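Local atomic coordinates of tyrocidine synthetase 3 (Brevibacillus brevis, PDB entry 2JGP), a protein that probably catalyses peptide-bond formation in tyrocidine biosynthesis, through a condensation domain joined to a peptidyl carrier domain with a phosphopantetheine attachment site. Residues T298-G303 against S483-T488; D429-F434 against A461-T466; Q239-D244 against M442-C447. One frame throughout, in Å; residues are numbered along the deposited sequence.

Contact 1 of 3, residues T298-G303 against S483-T488; sequences TQSFAG and STSLFT
A302 and T484 share the one direct hydrogen bond between 298-303 and 483-488: T484 N donates to A302 O over 3.0 Å at 165°, from 41° above the carbonyl plane. The same oxygen accepts a second hydrogen bond from a water and a weaker CA-H...O contact from S483 CA at 3.5 Å.

Water carries most of the remaining polar contact. The molecule on A302 O lies 2.7 Å from S300 OG and accepts from S485 N. A second water joins S485 OG to S300 N, the latter bond weak. A third lies 2.6 Å from S300 O and 2.5 Å from S483 OG, with more acceptors in reach than protons; S483 OG also bonds D464 O.

Direct packing is slight. S300 CB lies 3.4 Å from S485 OG, and the CB atoms of A302 and T484 approach to 4.2 Å. With OG1 anti to its carbonyl carbon (chi1 -55°), T484 sets that oxygen 3.4 Å from G303 C. S483 O takes both L486 N and F487 N, turning the chain toward helix 489-508.

G303 and S483 form an antiparallel, non-hydrogen-bonded pair where strands 303-309 and 476-483 meet in the mixed sheet of the condensation domain's C-terminal half.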
loop_
_atom_site.group_PDB
_atom_site.type_symbol
_atom_site.label_atom_id
_atom_site.label_comp_id
_atom_site.label_asym_id
_atom_site.label_seq_id
_atom_site.Cartn_x
_atom_site.Cartn_y
_atom_site.Cartn_z
ATOM N N THR A 298 -27.678 2.919 1.008
ATOM C CA THR A 298 -26.658 3.292 0.035
ATOM C C THR A 298 -25.439 3.745 0.821
ATOM O O THR A 298 -25.579 4.342 1.885
ATOM C CB THR A 298 -27.129 4.436 -0.880
ATOM O OG1 THR A 298 -27.148 5.669 -0.150
ATOM C CG2 THR A 298 -28.526 4.164 -1.427
ATOM N N GLN A 299 -24.244 3.474 0.313
ATOM C CA GLN A 299 -23.049 3.832 1.060
ATOM C C GLN A 299 -22.963 5.343 1.274
ATOM O O GLN A 299 -23.305 6.136 0.398
ATOM C CB GLN A 299 -21.774 3.305 0.407
ATOM C CG GLN A 299 -20.530 3.673 1.204
ATOM C CD GLN A 299 -19.438 2.630 1.153
ATOM O OE1 GLN A 299 -19.422 1.755 0.282
ATOM N NE2 GLN A 299 -18.513 2.715 2.100
ATOM N N SER A 300 -22.557 5.701 2.486
ATOM C CA SER A 300 -22.353 7.069 2.903
ATOM C C SER A 300 -20.855 7.252 3.056
ATOM O O SER A 300 -20.189 6.417 3.663
ATOM C CB SER A 300 -23.061 7.302 4.240
ATOM O OG SER A 300 -22.872 8.619 4.716
ATOM N N PHE A 301 -20.323 8.330 2.493
ATOM C CA PHE A 301 -18.886 8.571 2.525
ATOM C C PHE A 301 -18.470 9.645 3.528
ATOM O O PHE A 301 -17.279 9.888 3.708
ATOM C CB PHE A 301 -18.405 8.916 1.120
ATOM C CG PHE A 301 -18.570 7.788 0.149
ATOM C CD1 PHE A 301 -19.569 7.813 -0.809
ATOM C CD2 PHE A 301 -17.735 6.678 0.216
ATOM C CE1 PHE A 301 -19.726 6.758 -1.702
ATOM C CE2 PHE A 301 -17.883 5.622 -0.676
ATOM C CZ PHE A 301 -18.883 5.663 -1.634
ATOM N N ALA A 302 -19.446 10.276 4.180
ATOM C CA ALA A 302 -19.164 11.252 5.219
ATOM C C ALA A 302 -18.339 10.582 6.311
ATOM O O ALA A 302 -18.673 9.490 6.778
ATOM C CB ALA A 302 -20.457 11.821 5.795
ATOM N N GLY A 303 -17.245 11.231 6.694
ATOM C CA GLY A 303 -16.322 10.662 7.659
ATOM C C GLY A 303 -15.888 11.654 8.711
ATOM O O GLY A 303 -16.093 12.868 8.581
ATOM N N SER A 483 -17.115 6.152 9.420
ATOM C CA SER A 483 -18.338 6.633 8.792
ATOM C C SER A 483 -19.206 7.366 9.807
ATOM O O SER A 483 -19.607 6.786 10.812
ATOM C CB SER A 483 -19.131 5.456 8.219
ATOM O OG SER A 483 -18.370 4.753 7.259
ATOM N N THR A 484 -19.506 8.632 9.528
ATOM C CA THR A 484 -20.361 9.448 10.393
ATOM C C THR A 484 -21.789 8.884 10.481
ATOM O O THR A 484 -22.496 9.102 11.466
ATOM C CB THR A 484 -20.406 10.906 9.872
ATOM O OG1 THR A 484 -19.065 11.406 9.768
ATOM C CG2 THR A 484 -21.205 11.799 10.803
ATOM N N SER A 485 -22.202 8.158 9.448
ATOM C CA SER A 485 -23.538 7.575 9.395
ATOM C C SER A 485 -23.699 6.340 10.291
ATOM O O SER A 485 -24.820 5.883 10.499
ATOM C CB SER A 485 -23.877 7.201 7.953
ATOM O OG SER A 485 -22.996 6.200 7.492
ATOM N N LEU A 486 -22.595 5.813 10.810
ATOM C CA LEU A 486 -22.602 4.563 11.582
ATOM C C LEU A 486 -22.190 4.711 13.052
ATOM O O LEU A 486 -22.776 4.059 13.924
ATOM C CB LEU A 486 -21.682 3.543 10.915
ATOM C CG LEU A 486 -22.002 3.128 9.476
ATOM C CD1 LEU A 486 -20.990 2.067 9.020
ATOM C CD2 LEU A 486 -23.425 2.614 9.348
ATOM N N PHE A 487 -21.184 5.542 13.328
ATOM C CA PHE A 487 -20.604 5.629 14.675
ATOM C C PHE A 487 -20.529 7.055 15.202
ATOM O O PHE A 487 -20.300 8.002 14.443
ATOM C CB PHE A 487 -19.194 5.026 14.709
ATOM C CG PHE A 487 -19.087 3.679 14.048
ATOM C CD1 PHE A 487 -19.597 2.545 14.665
ATOM C CD2 PHE A 487 -18.465 3.545 12.813
ATOM C CE1 PHE A 487 -19.491 1.302 14.059
ATOM C CE2 PHE A 487 -18.359 2.307 12.200
ATOM C CZ PHE A 487 -18.871 1.183 12.827
ATOM N N THR A 488 -20.727 7.193 16.512
ATOM C CA THR A 488 -20.515 8.455 17.203
ATOM C C THR A 488 -19.032 8.571 17.559
ATOM O O THR A 488 -18.307 7.569 17.591
ATOM C CB THR A 488 -21.350 8.546 18.499
ATOM O OG1 THR A 488 -20.900 7.561 19.441
ATOM C CG2 THR A 488 -22.830 8.325 18.216
HETATM O O HOH W 1 -20.997 8.246 6.656
HETATM O O HOH W 2 -22.178 4.193 5.473
HETATM O O HOH W 3 -18.225 5.162 4.788
#

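Contact 2 of 3, residues D429-F434 against A461-T466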
loop_
_atom_site.group_PDB
_atom_site.type_symbol
_atom_site.label_atom_id
_atom_site.label_comp_id
_atom_site.label_asym_id
_atom_site.label_seq_id
_atom_site.Cartn_x
_atom_site.Cartn_y
_atom_site.Cartn_z
ATOM N N ASP A 429 -14.885 -4.486 5.026
ATOM C CA ASP A 429 -15.497 -3.200 5.373
ATOM C C ASP A 429 -14.643 -2.377 6.325
ATOM O O ASP A 429 -15.065 -1.324 6.796
ATOM C CB ASP A 429 -16.877 -3.446 5.967
ATOM C CG ASP A 429 -17.866 -3.875 4.922
ATOM O OD1 ASP A 429 -18.030 -3.121 3.938
ATOM O OD2 ASP A 429 -18.453 -4.964 5.061
ATOM N N THR A 430 -13.437 -2.858 6.598
ATOM C CA THR A 430 -12.469 -2.100 7.358
ATOM C C THR A 430 -11.083 -2.271 6.751
ATOM O O THR A 430 -10.803 -3.278 6.107
ATOM C CB THR A 430 -12.457 -2.521 8.842
ATOM O OG1 THR A 430 -11.538 -1.695 9.557
ATOM C CG2 THR A 430 -12.046 -3.981 8.995
ATOM N N VAL A 431 -10.238 -1.265 6.962
ATOM C CA VAL A 431 -8.869 -1.255 6.472
ATOM C C VAL A 431 -7.923 -0.987 7.639
ATOM O O VAL A 431 -8.255 -0.226 8.550
ATOM C CB VAL A 431 -8.677 -0.172 5.373
ATOM C CG1 VAL A 431 -7.202 0.099 5.114
ATOM C CG2 VAL A 431 -9.386 -0.595 4.091
ATOM N N PHE A 432 -6.756 -1.630 7.604
ATOM C CA PHE A 432 -5.704 -1.425 8.597
ATOM C C PHE A 432 -4.451 -0.928 7.893
ATOM O O PHE A 432 -4.056 -1.502 6.879
ATOM C CB PHE A 432 -5.410 -2.739 9.325
ATOM C CG PHE A 432 -4.206 -2.680 10.217
ATOM C CD1 PHE A 432 -4.318 -2.209 11.514
ATOM C CD2 PHE A 432 -2.961 -3.084 9.756
ATOM C CE1 PHE A 432 -3.210 -2.142 12.341
ATOM C CE2 PHE A 432 -1.843 -3.021 10.581
ATOM C CZ PHE A 432 -1.969 -2.548 11.871
ATOM N N THR A 433 -3.843 0.140 8.413
ATOM C CA THR A 433 -2.541 0.618 7.908
ATOM C C THR A 433 -1.573 0.928 9.044
ATOM O O THR A 433 -1.990 1.244 10.152
ATOM C CB THR A 433 -2.665 1.883 7.022
ATOM O OG1 THR A 433 -3.004 3.022 7.826
ATOM C CG2 THR A 433 -3.717 1.693 5.934
ATOM N N PHE A 434 -0.275 0.833 8.756
ATOM C CA PHE A 434 0.769 1.180 9.726
ATOM C C PHE A 434 1.866 1.978 9.016
ATOM O O PHE A 434 2.362 1.555 7.973
ATOM C CB PHE A 434 1.333 -0.084 10.389
ATOM C CG PHE A 434 2.530 0.168 11.272
ATOM C CD1 PHE A 434 2.419 0.967 12.401
ATOM C CD2 PHE A 434 3.770 -0.386 10.967
ATOM C CE1 PHE A 434 3.515 1.215 13.212
ATOM C CE2 PHE A 434 4.874 -0.146 11.778
ATOM C CZ PHE A 434 4.746 0.656 12.903
ATOM N N ALA A 461 -14.783 8.914 4.126
ATOM C CA ALA A 461 -14.522 7.554 4.597
ATOM C C ALA A 461 -15.060 6.524 3.607
ATOM O O ALA A 461 -16.268 6.324 3.518
ATOM C CB ALA A 461 -15.141 7.349 5.974
ATOM N N LYS A 462 -14.164 5.872 2.864
ATOM C CA LYS A 462 -14.579 4.846 1.897
ATOM C C LYS A 462 -15.125 3.590 2.588
ATOM O O LYS A 462 -16.023 2.932 2.061
ATOM C CB LYS A 462 -13.423 4.461 0.969
ATOM C CG LYS A 462 -13.853 3.614 -0.233
ATOM C CD LYS A 462 -12.653 3.001 -0.958
ATOM C CE LYS A 462 -13.066 1.810 -1.821
ATOM N NZ LYS A 462 -11.893 0.980 -2.233
ATOM N N PHE A 463 -14.593 3.277 3.766
ATOM C CA PHE A 463 -14.963 2.061 4.496
ATOM C C PHE A 463 -15.650 2.411 5.805
ATOM O O PHE A 463 -15.596 3.560 6.233
ATOM C CB PHE A 463 -13.712 1.233 4.762
ATOM C CG PHE A 463 -12.968 0.870 3.517
ATOM C CD1 PHE A 463 -11.890 1.630 3.091
ATOM C CD2 PHE A 463 -13.362 -0.220 2.757
ATOM C CE1 PHE A 463 -11.204 1.301 1.930
ATOM C CE2 PHE A 463 -12.688 -0.554 1.591
ATOM C CZ PHE A 463 -11.605 0.209 1.178
ATOM N N ASP A 464 -16.295 1.425 6.437
ATOM C CA ASP A 464 -16.955 1.644 7.733
ATOM C C ASP A 464 -15.997 2.338 8.669
ATOM O O ASP A 464 -16.353 3.297 9.352
ATOM C CB ASP A 464 -17.384 0.328 8.377
ATOM C CG ASP A 464 -18.583 -0.283 7.711
ATOM O OD1 ASP A 464 -19.015 0.234 6.663
ATOM O OD2 ASP A 464 -19.094 -1.284 8.246
ATOM N N LEU A 465 -14.771 1.831 8.699
ATOM C CA LEU A 465 -13.697 2.527 9.374
ATOM C C LEU A 465 -12.327 2.090 8.864
ATOM O O LEU A 465 -12.152 0.964 8.389
ATOM C CB LEU A 465 -13.814 2.362 10.897
ATOM C CG LEU A 465 -13.387 1.052 11.557
ATOM C CD1 LEU A 465 -11.929 1.114 11.912
ATOM C CD2 LEU A 465 -14.210 0.798 12.819
ATOM N N THR A 466 -11.378 3.020 8.923
ATOM C CA THR A 466 -9.991 2.751 8.585
ATOM C C THR A 466 -9.166 2.976 9.840
ATOM O O THR A 466 -9.191 4.069 10.413
ATOM C CB THR A 466 -9.492 3.688 7.476
ATOM O OG1 THR A 466 -10.222 3.426 6.273
ATOM C CG2 THR A 466 -8.004 3.490 7.226
HETATM O O HOH W 4 -17.412 -0.489 4.156
#
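T430 and L465, then V431 and T466, pair in parallel register, with V431 N donating to L465 O over 3.3 Å at 156°, in the carbonyl plane. The pairs open the parallel union of strands 430-435 and 465-471 in a mixed four-stranded sheet of the condensation domain, which belongs to the CoA-dependent acyltransferase clan. On one face of the sheet T430 and L465 lie side by side; on the other V431 and T466 do the same.

The chief apolar contact is a CH-pi interaction. V431 CG2 sits over one face of the F463 ring, 3.6 Å from its centroid and 19° off the normal, shifted toward CE1; K462 CG covers the opposite face. CG2, anti to the V431 carbonyl carbon, is the branch over the ring, and the two side chains cross obliquely. T430 OG1 lies 3.0 Å from L465 O and also bonds Y337 OH of helix 329-345; which of the two takes its proton is not settled.

Before the strands, D464 N makes a weak bond to D429 O, bent to 123°. Beside it the two acidic side chains come close, with D429 OD1 and D464 OD1 4.4 Å apart. Their repulsion is probably eased by flanking partners: R424 forms a salt bridge to D429, whose OD1 also takes N425 N, while R295 forms one to D464. A water spans the pair, donating to D429 OD1 at 2.7 Å and to D464 OD1 at 3.1 Å.

Contact 3 of 3, residues Q239-D244 against M442-C447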
loop_
_atom_site.group_PDB
_atom_site.type_symbol
_atom_site.label_atom_id
_atom_site.label_comp_id
_atom_site.label_asym_id
_atom_site.label_seq_id
_atom_site.Cartn_x
_atom_site.Cartn_y
_atom_site.Cartn_z
ATOM N N GLN A 239 14.353 19.294 -4.412
ATOM C CA GLN A 239 15.708 19.105 -4.937
ATOM C C GLN A 239 15.924 19.875 -6.244
ATOM O O GLN A 239 16.931 20.571 -6.399
ATOM C CB GLN A 239 15.999 17.614 -5.153
ATOM C CG GLN A 239 16.242 16.834 -3.869
ATOM C CD GLN A 239 16.312 15.335 -4.101
ATOM O OE1 GLN A 239 15.296 14.688 -4.354
ATOM N NE2 GLN A 239 17.513 14.774 -4.014
ATOM N N LEU A 240 14.977 19.748 -7.172
ATOM C CA LEU A 240 15.058 20.437 -8.468
ATOM C C LEU A 240 15.044 21.960 -8.329
ATOM O O LEU A 240 15.773 22.651 -9.044
ATOM C CB LEU A 240 13.927 19.990 -9.398
ATOM C CG LEU A 240 14.066 18.570 -9.957
ATOM C CD1 LEU A 240 12.745 18.106 -10.571
ATOM C CD2 LEU A 240 15.210 18.475 -10.964
ATOM N N TYR A 241 14.225 22.475 -7.411
ATOM C CA TYR A 241 14.201 23.910 -7.111
ATOM C C TYR A 241 15.578 24.406 -6.651
ATOM O O TYR A 241 15.976 25.527 -6.972
ATOM C CB TYR A 241 13.146 24.226 -6.045
ATOM C CG TYR A 241 12.947 25.711 -5.788
ATOM C CD1 TYR A 241 11.923 26.418 -6.419
ATOM C CD2 TYR A 241 13.781 26.408 -4.912
ATOM C CE1 TYR A 241 11.737 27.779 -6.186
ATOM C CE2 TYR A 241 13.603 27.764 -4.676
ATOM C CZ TYR A 241 12.578 28.444 -5.315
ATOM O OH TYR A 241 12.398 29.792 -5.078
ATOM N N GLN A 242 16.293 23.568 -5.901
ATOM C CA GLN A 242 17.651 23.883 -5.447
ATOM C C GLN A 242 18.705 23.666 -6.538
ATOM O O GLN A 242 19.873 24.009 -6.346
ATOM C CB GLN A 242 18.018 23.030 -4.230
ATOM C CG GLN A 242 17.132 23.242 -3.004
ATOM C CD GLN A 242 17.347 22.170 -1.944
ATOM O OE1 GLN A 242 18.435 21.601 -1.833
ATOM N NE2 GLN A 242 16.315 21.897 -1.158
ATOM N N GLY A 243 18.300 23.086 -7.667
ATOM C CA GLY A 243 19.195 22.859 -8.798
ATOM C C GLY A 243 19.956 21.544 -8.734
ATOM O O GLY A 243 20.951 21.368 -9.440
ATOM N N ASP A 244 19.487 20.615 -7.903
ATOM C CA ASP A 244 20.139 19.311 -7.759
ATOM C C ASP A 244 19.885 18.435 -8.977
ATOM O O ASP A 244 18.897 18.614 -9.685
ATOM C CB ASP A 244 19.652 18.589 -6.496
ATOM C CG ASP A 244 20.126 19.260 -5.213
ATOM O OD1 ASP A 244 21.075 20.068 -5.267
ATOM O OD2 ASP A 244 19.552 18.969 -4.145
ATOM N N MET A 442 10.417 20.192 5.824
ATOM C CA MET A 442 11.645 19.676 5.197
ATOM C C MET A 442 12.584 20.783 4.703
ATOM O O MET A 442 13.758 20.525 4.436
ATOM C CB MET A 442 11.309 18.698 4.063
ATOM C CG MET A 442 10.660 19.311 2.831
ATOM S SD MET A 442 10.069 18.039 1.696
ATOM C CE MET A 442 8.707 17.348 2.633
ATOM N N THR A 443 12.053 22.000 4.569
ATOM C CA THR A 443 12.847 23.226 4.372
ATOM C C THR A 443 13.528 23.387 3.005
ATOM O O THR A 443 13.837 22.415 2.313
ATOM C CB THR A 443 13.926 23.420 5.483
ATOM O OG1 THR A 443 15.006 22.495 5.296
ATOM C CG2 THR A 443 13.320 23.239 6.872
ATOM N N LEU A 444 13.751 24.652 2.652
ATOM C CA LEU A 444 14.481 25.059 1.453
ATOM C C LEU A 444 15.583 26.038 1.873
ATOM O O LEU A 444 15.599 26.484 3.023
ATOM C CB LEU A 444 13.524 25.724 0.458
ATOM C CG LEU A 444 13.035 24.854 -0.701
ATOM C CD1 LEU A 444 12.281 23.645 -0.184
ATOM C CD2 LEU A 444 12.162 25.672 -1.643
ATOM N N PRO A 445 16.515 26.367 0.956
ATOM C CA PRO A 445 17.570 27.331 1.294
ATOM C C PRO A 445 17.064 28.651 1.888
ATOM O O PRO A 445 17.603 29.114 2.896
ATOM C CB PRO A 445 18.271 27.583 -0.055
ATOM C CG PRO A 445 17.386 26.975 -1.097
ATOM C CD PRO A 445 16.674 25.861 -0.418
ATOM N N GLU A 446 16.039 29.237 1.273
ATOM C CA GLU A 446 15.518 30.543 1.687
ATOM C C GLU A 446 14.069 30.484 2.188
ATOM O O GLU A 446 13.466 31.527 2.448
ATOM C CB GLU A 446 15.610 31.528 0.514
ATOM C CG GLU A 446 17.030 31.777 -0.005
ATOM C CD GLU A 446 17.797 32.825 0.791
ATOM O OE1 GLU A 446 17.356 33.201 1.897
ATOM O OE2 GLU A 446 18.854 33.277 0.301
ATOM N N CYS A 447 13.517 29.278 2.330
ATOM C CA CYS A 447 12.105 29.108 2.693
ATOM C C CYS A 447 11.876 27.985 3.702
ATOM O O CYS A 447 12.758 27.161 3.945
ATOM C CB CYS A 447 11.271 28.831 1.438
ATOM S SG CYS A 447 11.167 30.211 0.285
#
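Q242, L444 and Y241 bury the most surface where the end of helix 227-241 meets the loop 442-447. The helix closes in a Schellman motif: G243, at positive phi, sends its N back to L240 O, and D244 N reaches Q239 O. The loop leads into strand 447-451, an edge strand of the five-stranded sheet in the N-terminal half of the condensation domain, so the chain, having crossed from the other half, is packed here against a helix of the half it enters.

Q242 runs extended beyond CG and lays its aliphatic part against the ring of P445. Its CG touches P445 CD at 3.7 Å, carbon on carbon. Farther out, Q242 NE2 lies 4.0 Å from P445 CD and ends 4.3 Å from T443 O.

Y241 faces the loop. Chi1 of -173° sets its CG anti to the backbone N, and the ring beyond it meets L444 with CD2 and rests on R135 and V136 of helix 133-146. The hydroxyl is held outside the contact, bonding E132 N.

L444 crosses Y241 at about a right angle and also packs on V238, one turn back in helix 227-241, and on L449 of the following strand. The loop is closed on itself by L444 N to C447 O, 3.0 Å. At the point of contact, L444 CD2 lies 3.7 Å from Y241 CD2 and 4.0 Å from Y241 CE2.

How the contacts relate
Following the chain from the N terminus, 239-244 comes first, at the end of a helix of the condensation domain's N-terminal half, and waits for 442-447 to close contact 3. Next comes 298-303, whose partner 483-488 closes contact 1 near the C terminus. Within that loop, 429-434 and 461-466 close contact 2, so contact 2 nests inside contact 1, while contact 3 crosses both. Contacts 1 and 2 are neighbours in one sheet, their centres 12 Å apart, and F301 O meets A461 N at 2.7 Å. Contact 3 stands about 41 Å from contact 1, centre to centre: the excursion between 434 and 461 reaches across to the N-terminal half and returns.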